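Local coordinates for protein putative phosphatase (Clostridium difficile, PDB 3SD7) that probably hydrolyses phosphate esters as a member of the haloacid dehalogenase-like hydrolase family, although its physiological substrate is not established, at residues A[65-68]-A[69-72]; A[77-80]-A[81-85]; A[216-219]-A[220-224]. One frame throughout, in Å; residues are numbered along the deposited sequence. Where two conformers were deposited one is given.

Overall arrangement
All three are local contacts along single turns or helices. Interactions 1 and 2 lie one after the other in the helical region between strands 41-42 and 110-111, and they touch. The F70 ring meets T78, Y82 and Y83, and L67 meets Y83. Both are partly buried and combine backbone hydrogen bonds with apolar side-chain contacts. Interaction 2 is the more aromatic, while interaction 1 is a tight turn with two bridging waters. Interaction 3 is a surface contact on helix 217-223, which connects strands 206-210 and 227-229 of the parallel sheet. Its centre is about 20 Å from that of interaction 1 and about 27 Å from that of interaction 2. It is mostly polar, built on serine hydroxyls and glutamates.

Interaction 1: residues A[65-68]-A[69-72]; sequences ENLD and QFIG
Residues L67 to I71 form a tight 3-10 turn, with F70 N bonded to L67 O at 2.9 Å and I71 N bonded to D68 O at 3.1 Å. Each bond joins residues three apart. The side chains of L67 and F70 meet on one side of the turn. L67 CD2 lies in the plane of the F70 ring, at its edge, 3.7 Å from F70 CE2. Q69 covers a face of the same ring, with its CG over the centre. Its first torsion (chi1 65°) places CG between the backbone N and the carbonyl carbon. From there the extended chain carries the amide to N66, where Q69 NE2 makes a weak bond of 3.4 Å to N66 O. The turn lies in the loop between helices 44-57 and 75-82, which are consistent with the helical cap of haloacid dehalogenase-like hydrolases. F70 faces both helices, touching I51 and T78 and meeting Y82 edge-to-face. I71 sits on the D68 carbonyl, with I71 CG1 3.4 Å from D68 O. Its side chain also touches K44 and Y214, and it is about 8 Å from the bound sodium ion. Two waters tie the backbone further. One donates to E65 O and accepts from Q69 N, both at 3.0 Å, and so spans the start of the turn. The other donates to D68 O and to I71 O. D68 O thus receives both a water and the I71 amide. The D68 carboxylate reaches back toward helix 44-57, where OD2 forms a long, weak ion pair with K44 NZ.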
ATOM      1  N   GLU A  65     -15.410   2.917 -13.343  1.00 50.03           N
ATOM      2  CA  GLU A  65     -14.254   3.397 -14.122  1.00 49.73           C
ATOM      3  C   GLU A  65     -13.946   4.879 -13.846  1.00 46.90           C
ATOM      4  O   GLU A  65     -12.782   5.273 -13.824  1.00 46.78           O
ATOM      5  CB  GLU A  65     -14.459   3.158 -15.632  1.00 53.05           C
ATOM      6  CG  GLU A  65     -15.539   4.015 -16.283  1.00 61.71           C
ATOM      7  CD  GLU A  65     -15.813   3.651 -17.755  1.00 69.12           C
ATOM      8  OE1 GLU A  65     -15.121   2.760 -18.298  1.00 75.00           O
ATOM      9  OE2 GLU A  65     -16.719   4.263 -18.365  1.00 73.45           O
ATOM     10  N   ASN A  66     -14.992   5.666 -13.606  0.70 47.01           N
ATOM     11  CA  ASN A  66     -14.857   7.101 -13.349  0.70 45.60           C
ATOM     12  C   ASN A  66     -14.459   7.430 -11.898  0.70 42.69           C
ATOM     13  O   ASN A  66     -14.253   8.598 -11.549  0.70 41.25           O
ATOM     14  CB  ASN A  66     -16.162   7.820 -13.723  0.70 48.51           C
ATOM     15  CG  ASN A  66     -16.531   7.647 -15.197  0.70 50.63           C
ATOM     16  OD1 ASN A  66     -17.711   7.611 -15.551  0.70 53.80           O
ATOM     17  ND2 ASN A  66     -15.523   7.518 -16.054  0.70 49.92           N
ATOM     18  N   LEU A  67     -14.376   6.402 -11.055  1.00 39.47           N
ATOM     19  CA  LEU A  67     -13.977   6.577  -9.646  1.00 36.50           C
ATOM     20  C   LEU A  67     -12.542   6.137  -9.398  1.00 33.23           C
ATOM     21  O   LEU A  67     -12.008   6.336  -8.306  1.00 30.66           O
ATOM     22  CB  LEU A  67     -14.923   5.787  -8.738  1.00 36.56           C
ATOM     23  CG  LEU A  67     -16.406   6.132  -8.920  1.00 37.43           C
ATOM     24  CD1 LEU A  67     -17.264   5.238  -8.023  1.00 39.57           C
ATOM     25  CD2 LEU A  67     -16.676   7.606  -8.630  1.00 37.55           C
ATOM     26  N   ASP A  68     -11.910   5.545 -10.407  1.00 31.98           N
ATOM     27  CA  ASP A  68     -10.527   5.104 -10.277  1.00 30.91           C
ATOM     28  C   ASP A  68      -9.596   6.250  -9.856  1.00 29.05           C
ATOM     29  O   ASP A  68      -8.641   6.045  -9.117  1.00 27.31           O
ATOM     30  CB  ASP A  68     -10.014   4.520 -11.593  1.00 32.60           C
ATOM     31  CG  ASP A  68     -10.654   3.161 -11.956  1.00 38.18           C
ATOM     32  OD1 ASP A  68     -11.332   2.536 -11.120  1.00 41.48           O
ATOM     33  OD2 ASP A  68     -10.434   2.715 -13.101  1.00 42.10           O
ATOM     34  N   GLN A  69      -9.886   7.450 -10.345  1.00 28.43           N
ATOM     35  CA  GLN A  69      -9.072   8.628 -10.034  1.00 27.96           C
ATOM     36  C   GLN A  69      -9.126   9.055  -8.573  1.00 28.20           C
ATOM     37  O   GLN A  69      -8.366   9.931  -8.152  1.00 30.07           O
ATOM     38  CB  GLN A  69      -9.474   9.808 -10.919  1.00 29.59           C
ATOM     39  CG  GLN A  69     -10.861  10.319 -10.700  1.00 31.71           C
ATOM     40  CD  GLN A  69     -11.246  11.407 -11.679  1.00 35.06           C
ATOM     41  OE1 GLN A  69     -10.387  12.093 -12.237  1.00 36.05           O
ATOM     42  NE2 GLN A  69     -12.545  11.576 -11.887  1.00 38.96           N
ATOM     43  N   PHE A  70     -10.009   8.431  -7.790  1.00 29.15           N
ATOM     44  CA  PHE A  70     -10.140   8.770  -6.375  1.00 29.24           C
ATOM     45  C   PHE A  70      -9.396   7.778  -5.461  1.00 30.17           C
ATOM     46  O   PHE A  70      -9.493   7.854  -4.230  1.00 31.42           O
ATOM     47  CB  PHE A  70     -11.610   8.918  -5.988  1.00 31.42           C
ATOM     48  CG  PHE A  70     -12.381   9.882  -6.871  1.00 32.73           C
ATOM     49  CD1 PHE A  70     -11.914  11.181  -7.077  1.00 33.26           C
ATOM     50  CD2 PHE A  70     -13.564   9.499  -7.481  1.00 34.49           C
ATOM     51  CE1 PHE A  70     -12.601  12.074  -7.875  1.00 35.02           C
ATOM     52  CE2 PHE A  70     -14.272  10.391  -8.291  1.00 36.19           C
ATOM     53  CZ  PHE A  70     -13.782  11.685  -8.486  1.00 37.10           C
ATOM     54  N   ILE A  71      -8.665   6.864  -6.082  1.00 28.27           N
ATOM     55  CA  ILE A  71      -7.765   5.969  -5.377  1.00 28.06           C
ATOM     56  C   ILE A  71      -6.476   6.754  -5.146  1.00 28.84           C
ATOM     57  O   ILE A  71      -5.733   7.067  -6.098  1.00 29.83           O
ATOM     58  CB  ILE A  71      -7.459   4.713  -6.169  1.00 25.77           C
ATOM     59  CG1 ILE A  71      -8.739   3.923  -6.457  1.00 27.76           C
ATOM     60  CG2 ILE A  71      -6.506   3.821  -5.397  1.00 28.27           C
ATOM     61  CD1 ILE A  71      -8.530   2.840  -7.507  1.00 28.21           C
ATOM     62  N   GLY A  72      -6.210   7.102  -3.895  1.00 29.24           N
ATOM     63  CA  GLY A  72      -5.019   7.893  -3.581  1.00 31.45           C
ATOM     64  C   GLY A  72      -5.294   9.098  -2.715  1.00 32.25           C
ATOM     65  O   GLY A  72      -4.803   9.169  -1.580  1.00 34.49           O
TER
HETATM   66  O   HOH W   1     -11.228   7.647 -12.980  1.00 19.74           O
HETATM   67  O   HOH W   2      -5.658   6.782  -8.894  1.00 32.82           O

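Interaction 2: residues A[77-80]-A[81-85]; sequences DTFK and EYYKF
T78 O is gripped by two backbone amides, Y82 N at 3.1 Å and Y83 N at 3.1 Å. The Y83 amide lies nearly along the C=O axis, while Y82 N stands above the carbonyl plane. This sharing accompanies a wider, pi-type turn of the helix. One step on, F79 O takes F85 N at 2.9 Å in an almost straight bond (174°). K84, the first residue to leave helical backbone angles, has a positive phi and turns the chain back so that this bond can close. Its CA also makes a CH...O contact with K80 O. The K84 chain bends at its last torsion (chi4 58°), which brings NZ back to the carbonyl end of the helix, where it bonds Y82 O at 3.0 Å. The apolar side is aromatic. F79 and F85 have nearly parallel rings that are slid apart and barely overlap, with F79 CD1 4.0 Å from F85 CE2. T78 and Y83 run side by side, and T78 CG2 meets the edge of the Y83 ring in its plane, 3.9 Å from Y83 CE2. Y82 CD2 stands over the centre of a face of that ring. Y83 CB in turn lies over a face of F85, toward its rim. On the polar side the side chains of D77 and E81 lie side by side, with their carboxylate planes 81° apart. D77 OD1 and E81 OE1 are 3.3 Å apart, which may raise the pKa of one of them. Beyond the turn, Y83 OH bonds E62, and F85 meets F58 edge-to-face and K89 by cation-pi. F79 packs on L55 of helix 44-57 and A93 of helix 87-105, consistent with the helical cap of haloacid dehalogenase-like hydrolases.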
ATOM      1  N   ASP A  77     -10.988  15.350  -0.009  1.00 51.46           N
ATOM      2  CA  ASP A  77     -10.708  16.035  -1.282  1.00 50.94           C
ATOM      3  C   ASP A  77     -11.714  15.591  -2.343  1.00 48.81           C
ATOM      4  O   ASP A  77     -12.261  16.413  -3.075  1.00 50.99           O
ATOM      5  CB  ASP A  77      -9.284  15.749  -1.778  1.00 49.84           C
ATOM      6  CG  ASP A  77      -8.223  16.498  -0.996  1.00 54.13           C
ATOM      7  OD1 ASP A  77      -8.588  17.340  -0.137  1.00 61.50           O
ATOM      8  OD2 ASP A  77      -7.021  16.259  -1.264  1.00 55.04           O
ATOM      9  N   THR A  78     -11.964  14.289  -2.411  1.00 44.65           N
ATOM     10  CA  THR A  78     -12.894  13.761  -3.391  1.00 43.39           C
ATOM     11  C   THR A  78     -14.293  14.329  -3.201  1.00 46.35           C
ATOM     12  O   THR A  78     -14.852  14.914  -4.124  1.00 46.45           O
ATOM     13  CB  THR A  78     -12.937  12.238  -3.352  1.00 41.45           C
ATOM     14  OG1 THR A  78     -11.647  11.732  -3.711  1.00 39.82           O
ATOM     15  CG2 THR A  78     -13.979  11.695  -4.336  1.00 41.28           C
ATOM     16  N   PHE A  79     -14.854  14.178  -2.003  1.00 46.56           N
ATOM     17  CA  PHE A  79     -16.204  14.687  -1.766  1.00 50.04           C
ATOM     18  C   PHE A  79     -16.295  16.211  -1.749  1.00 52.97           C
ATOM     19  O   PHE A  79     -17.261  16.775  -2.256  1.00 55.82           O
ATOM     20  CB  PHE A  79     -16.788  14.088  -0.490  1.00 50.23           C
ATOM     21  CG  PHE A  79     -16.940  12.604  -0.550  1.00 48.02           C
ATOM     22  CD1 PHE A  79     -17.758  12.018  -1.515  1.00 48.42           C
ATOM     23  CD2 PHE A  79     -16.297  11.789   0.359  1.00 45.55           C
ATOM     24  CE1 PHE A  79     -17.906  10.637  -1.584  1.00 46.28           C
ATOM     25  CE2 PHE A  79     -16.446  10.411   0.296  1.00 47.19           C
ATOM     26  CZ  PHE A  79     -17.257   9.838  -0.677  1.00 46.73           C
ATOM     27  N   LYS A  80     -15.274  16.875  -1.212  1.00 54.81           N
ATOM     28  CA  LYS A  80     -15.289  18.340  -1.094  1.00 58.84           C
ATOM     29  C   LYS A  80     -14.829  19.039  -2.389  1.00 57.97           C
ATOM     30  O   LYS A  80     -15.532  19.912  -2.897  1.00 58.70           O
ATOM     31  CB  LYS A  80     -14.450  18.762   0.131  1.00 60.73           C
ATOM     32  CG  LYS A  80     -14.622  20.178   0.648  1.00 67.51           C
ATOM     33  CD  LYS A  80     -13.859  21.211  -0.168  1.00 72.52           C
ATOM     34  CE  LYS A  80     -13.913  22.577   0.499  1.00 78.05           C
ATOM     35  NZ  LYS A  80     -13.169  23.593  -0.293  1.00 81.66           N
ATOM     36  N   GLU A  81     -13.682  18.646  -2.946  1.00 55.19           N
ATOM     37  CA  GLU A  81     -13.178  19.309  -4.156  1.00 54.59           C
ATOM     38  C   GLU A  81     -13.825  18.849  -5.470  1.00 53.23           C
ATOM     39  O   GLU A  81     -13.977  19.653  -6.393  1.00 55.41           O
ATOM     40  CB  GLU A  81     -11.652  19.199  -4.276  1.00 53.51           C
ATOM     41  CG  GLU A  81     -10.870  19.730  -3.076  1.00 55.08           C
ATOM     42  CD  GLU A  81      -9.389  20.018  -3.401  1.00 56.88           C
ATOM     43  OE1 GLU A  81      -8.519  19.494  -2.684  1.00 53.49           O
ATOM     44  OE2 GLU A  81      -9.094  20.764  -4.374  1.00 55.89           O
ATOM     45  N   TYR A  82     -14.184  17.572  -5.576  1.00 50.67           N
ATOM     46  CA  TYR A  82     -14.775  17.064  -6.811  1.00 48.90           C
ATOM     47  C   TYR A  82     -16.292  17.137  -6.774  1.00 51.96           C
ATOM     48  O   TYR A  82     -16.909  17.675  -7.689  1.00 52.68           O
ATOM     49  CB  TYR A  82     -14.342  15.625  -7.082  1.00 46.26           C
ATOM     50  CG  TYR A  82     -14.668  15.157  -8.480  1.00 44.95           C
ATOM     51  CD1 TYR A  82     -13.707  15.209  -9.491  1.00 45.80           C
ATOM     52  CD2 TYR A  82     -15.935  14.688  -8.804  1.00 48.82           C
ATOM     53  CE1 TYR A  82     -13.996  14.794 -10.784  1.00 45.22           C
ATOM     54  CE2 TYR A  82     -16.244  14.276 -10.096  1.00 50.28           C
ATOM     55  CZ  TYR A  82     -15.269  14.335 -11.085  1.00 48.31           C
ATOM     56  OH  TYR A  82     -15.569  13.913 -12.354  1.00 46.61           O
ATOM     57  N   TYR A  83     -16.894  16.590  -5.722  1.00 52.60           N
ATOM     58  CA  TYR A  83     -18.360  16.579  -5.615  1.00 55.70           C
ATOM     59  C   TYR A  83     -18.947  17.809  -4.909  1.00 59.45           C
ATOM     60  O   TYR A  83     -20.164  17.982  -4.877  1.00 61.50           O
ATOM     61  CB  TYR A  83     -18.843  15.257  -5.002  1.00 54.40           C
ATOM     62  CG  TYR A  83     -18.529  14.085  -5.905  1.00 51.69           C
ATOM     63  CD1 TYR A  83     -19.318  13.812  -7.020  1.00 50.70           C
ATOM     64  CD2 TYR A  83     -17.415  13.271  -5.671  1.00 45.52           C
ATOM     65  CE1 TYR A  83     -19.027  12.750  -7.866  1.00 50.50           C
ATOM     66  CE2 TYR A  83     -17.120  12.213  -6.507  1.00 44.41           C
ATOM     67  CZ  TYR A  83     -17.917  11.954  -7.604  1.00 43.82           C
ATOM     68  OH  TYR A  83     -17.604  10.902  -8.441  1.00 44.10           O
ATOM     69  N   LYS A  84     -18.078  18.657  -4.360  1.00 60.85           N
ATOM     70  CA  LYS A  84     -18.490  19.918  -3.720  1.00 65.39           C
ATOM     71  C   LYS A  84     -19.542  19.764  -2.618  1.00 67.66           C
ATOM     72  O   LYS A  84     -20.469  20.572  -2.492  1.00 71.20           O
ATOM     73  CB  LYS A  84     -18.912  20.914  -4.796  1.00 67.64           C
ATOM     74  CG  LYS A  84     -17.772  21.160  -5.756  1.00 67.71           C
ATOM     75  CD  LYS A  84     -18.170  21.952  -6.963  1.00 73.24           C
ATOM     76  CE  LYS A  84     -17.008  21.984  -7.948  1.00 73.21           C
ATOM     77  NZ  LYS A  84     -16.594  20.608  -8.352  1.00 70.32           N
ATOM     78  N   PHE A  85     -19.368  18.718  -1.821  1.00 67.31           N
ATOM     79  CA  PHE A  85     -20.218  18.444  -0.669  1.00 69.66           C
ATOM     80  C   PHE A  85     -19.769  19.347   0.471  1.00 72.98           C
ATOM     81  O   PHE A  85     -18.561  19.546   0.672  1.00 71.14           O
ATOM     82  CB  PHE A  85     -20.055  16.981  -0.238  1.00 66.60           C
ATOM     83  CG  PHE A  85     -20.756  15.979  -1.127  1.00 63.81           C
ATOM     84  CD1 PHE A  85     -21.330  16.346  -2.340  1.00 64.38           C
ATOM     85  CD2 PHE A  85     -20.743  14.638  -0.790  1.00 60.53           C
ATOM     86  CE1 PHE A  85     -21.949  15.399  -3.146  1.00 63.10           C
ATOM     87  CE2 PHE A  85     -21.344  13.696  -1.598  1.00 59.72           C
ATOM     88  CZ  PHE A  85     -21.946  14.077  -2.777  1.00 61.42           C
TER

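Interaction 3: residues A[216-219]-A[220-224]; sequences SFEE and ISESE
S221 meets F217 one helical turn earlier in two ways. S221 CB lies over one face of the F217 ring, 3.8 Å from its centroid, in a CH-pi contact. The hydroxyl turns back on the helix, and S221 OG donates to F217 O at 2.7 Å. With chi1 66° OG lies between its backbone N and carbonyl carbon, which turns it to F217 O. F217 O also accepts S221 N, so two donors from one residue grip it. On another side E218 and E222 run alongside each other, bridged by one water. It donates to E218 OE2 at 2.6 Å and to E222 OE2 at 2.5 Å, and so probably eases the closeness of the two charges. S216 is the N-cap, its OG accepting E219 N at 2.9 Å. In one of two conformers S223 OG donates to I220 O. The E219 carboxylate leaves the helix for a salt bridge to R193, which follows the sodium ligand D192, and a bond to K194 N. I220 rests on L211 and P225, and K201 of helix 194-203 bonds E224 O. Helix 217-223 is the crossover of a beta-alpha-beta unit, joining parallel strands 206-210 and 227-229.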
ATOM      1  N   SER A 216       3.345   6.846 -11.165  1.00 23.57           N
ATOM      2  CA  SER A 216       3.836   6.964 -12.517  1.00 24.52           C
ATOM      3  C   SER A 216       5.356   6.899 -12.598  1.00 22.26           C
ATOM      4  O   SER A 216       6.054   7.140 -11.613  1.00 23.27           O
ATOM      5  CB  SER A 216       3.421   8.319 -13.075  1.00 25.86           C
ATOM      6  OG  SER A 216       4.051   9.369 -12.358  1.00 24.11           O
ATOM      7  N   PHE A 217       5.865   6.604 -13.793  1.00 24.46           N
ATOM      8  CA  PHE A 217       7.302   6.672 -14.009  1.00 24.41           C
ATOM      9  C   PHE A 217       7.837   8.068 -13.663  1.00 25.05           C
ATOM     10  O   PHE A 217       8.895   8.204 -13.051  1.00 25.68           O
ATOM     11  CB  PHE A 217       7.688   6.312 -15.423  1.00 25.67           C
ATOM     12  CG  PHE A 217       9.173   6.476 -15.678  1.00 27.55           C
ATOM     13  CD1 PHE A 217      10.077   5.543 -15.193  1.00 30.95           C
ATOM     14  CD2 PHE A 217       9.655   7.589 -16.344  1.00 28.30           C
ATOM     15  CE1 PHE A 217      11.443   5.706 -15.411  1.00 33.30           C
ATOM     16  CE2 PHE A 217      11.007   7.761 -16.552  1.00 33.03           C
ATOM     17  CZ  PHE A 217      11.905   6.805 -16.089  1.00 34.28           C
ATOM     18  N   GLU A 218       7.087   9.102 -14.021  1.00 25.66           N
ATOM     19  CA  GLU A 218       7.482  10.463 -13.710  1.00 24.91           C
ATOM     20  C   GLU A 218       7.705  10.603 -12.207  1.00 24.11           C
ATOM     21  O   GLU A 218       8.747  11.084 -11.780  1.00 26.79           O
ATOM     22  CB  GLU A 218       6.420  11.464 -14.206  1.00 25.90           C
ATOM     23  CG  GLU A 218       6.729  12.891 -13.968  1.00 28.37           C
ATOM     24  CD  GLU A 218       5.653  13.819 -14.563  1.00 30.53           C
ATOM     25  OE1 GLU A 218       4.538  13.354 -14.874  1.00 39.60           O
ATOM     26  OE2 GLU A 218       5.900  14.977 -14.669  1.00 34.03           O
ATOM     27  N   GLU A 219       6.726  10.166 -11.418  1.00 23.76           N
ATOM     28  CA  GLU A 219       6.818  10.270  -9.967  1.00 24.11           C
ATOM     29  C   GLU A 219       7.959   9.450  -9.390  1.00 24.46           C
ATOM     30  O   GLU A 219       8.738   9.940  -8.585  1.00 25.05           O
ATOM     31  CB  GLU A 219       5.491   9.833  -9.328  1.00 22.66           C
ATOM     32  CG  GLU A 219       5.552   9.822  -7.802  1.00 24.28           C
ATOM     33  CD  GLU A 219       4.258   9.432  -7.179  1.00 24.23           C
ATOM     34  OE1 GLU A 219       3.250  10.111  -7.441  1.00 26.00           O
ATOM     35  OE2 GLU A 219       4.234   8.451  -6.422  1.00 21.94           O
ATOM     36  N   ILE A 220       8.019   8.195  -9.791  1.00 22.99           N
ATOM     37  CA  ILE A 220       9.008   7.271  -9.249  1.00 23.83           C
ATOM     38  C   ILE A 220      10.424   7.715  -9.633  1.00 25.47           C
ATOM     39  O   ILE A 220      11.295   7.834  -8.757  1.00 27.28           O
ATOM     40  CB  ILE A 220       8.714   5.819  -9.686  1.00 22.72           C
ATOM     41  CG1 ILE A 220       7.390   5.330  -9.081  1.00 22.33           C
ATOM     42  CG2 ILE A 220       9.908   4.905  -9.283  1.00 23.91           C
ATOM     43  CD1 ILE A 220       7.327   5.329  -7.518  1.00 24.54           C
ATOM     44  N   SER A 221      10.637   8.023 -10.911  1.00 27.58           N
ATOM     45  CA  SER A 221      11.962   8.411 -11.372  1.00 29.69           C
ATOM     46  C   SER A 221      12.437   9.678 -10.684  1.00 32.02           C
ATOM     47  O   SER A 221      13.615   9.795 -10.328  1.00 33.15           O
ATOM     48  CB  SER A 221      12.030   8.533 -12.898  1.00 33.29           C
ATOM     49  OG  SER A 221      11.230   9.585 -13.391  1.00 31.46           O
ATOM     50  N   GLU A 222      11.524  10.615 -10.461  1.00 30.93           N
ATOM     51  CA  GLU A 222      11.874  11.855  -9.798  1.00 32.46           C
ATOM     52  C   GLU A 222      12.228  11.675  -8.309  1.00 32.15           C
ATOM     53  O   GLU A 222      12.950  12.509  -7.755  1.00 33.15           O
ATOM     54  CB  GLU A 222      10.814  12.925 -10.081  1.00 32.31           C
ATOM     55  CG  GLU A 222      10.838  13.317 -11.599  1.00 35.16           C
ATOM     56  CD  GLU A 222       9.773  14.340 -12.014  1.00 38.70           C
ATOM     57  OE1 GLU A 222       8.753  14.491 -11.310  1.00 42.59           O
ATOM     58  OE2 GLU A 222       9.946  14.968 -13.077  1.00 41.20           O
ATOM     59  N   SER A 223      11.731  10.595  -7.691  0.50 29.99           N
ATOM     60  CA  SER A 223      12.038  10.272  -6.287  0.50 29.93           C
ATOM     61  C   SER A 223      13.415   9.605  -6.155  0.50 31.13           C
ATOM     62  O   SER A 223      13.941   9.464  -5.049  0.50 31.63           O
ATOM     63  CB  SER A 223      10.957   9.359  -5.682  0.50 28.34           C
ATOM     64  OG  SER A 223      11.001   8.047  -6.230  0.50 25.04           O
ATOM     65  N   GLU A 224      13.976   9.173  -7.285  1.00 31.35           N
ATOM     66  CA  GLU A 224      15.323   8.574  -7.336  1.00 33.96           C
ATOM     67  C   GLU A 224      15.558   7.353  -6.414  1.00 32.74           C
ATOM     68  O   GLU A 224      16.490   7.353  -5.600  1.00 34.57           O
ATOM     69  CB  GLU A 224      16.392   9.650  -7.084  1.00 37.49           C
ATOM     70  CG  GLU A 224      16.412  10.725  -8.160  1.00 41.30           C
ATOM     71  CD  GLU A 224      17.362  11.882  -7.881  1.00 53.78           C
ATOM     72  OE1 GLU A 224      18.065  11.894  -6.836  1.00 56.96           O
ATOM     73  OE2 GLU A 224      17.402  12.797  -8.734  1.00 56.65           O
TER
HETATM   74  O   HOH W   3       7.990  16.308 -13.956  1.00 27.02           O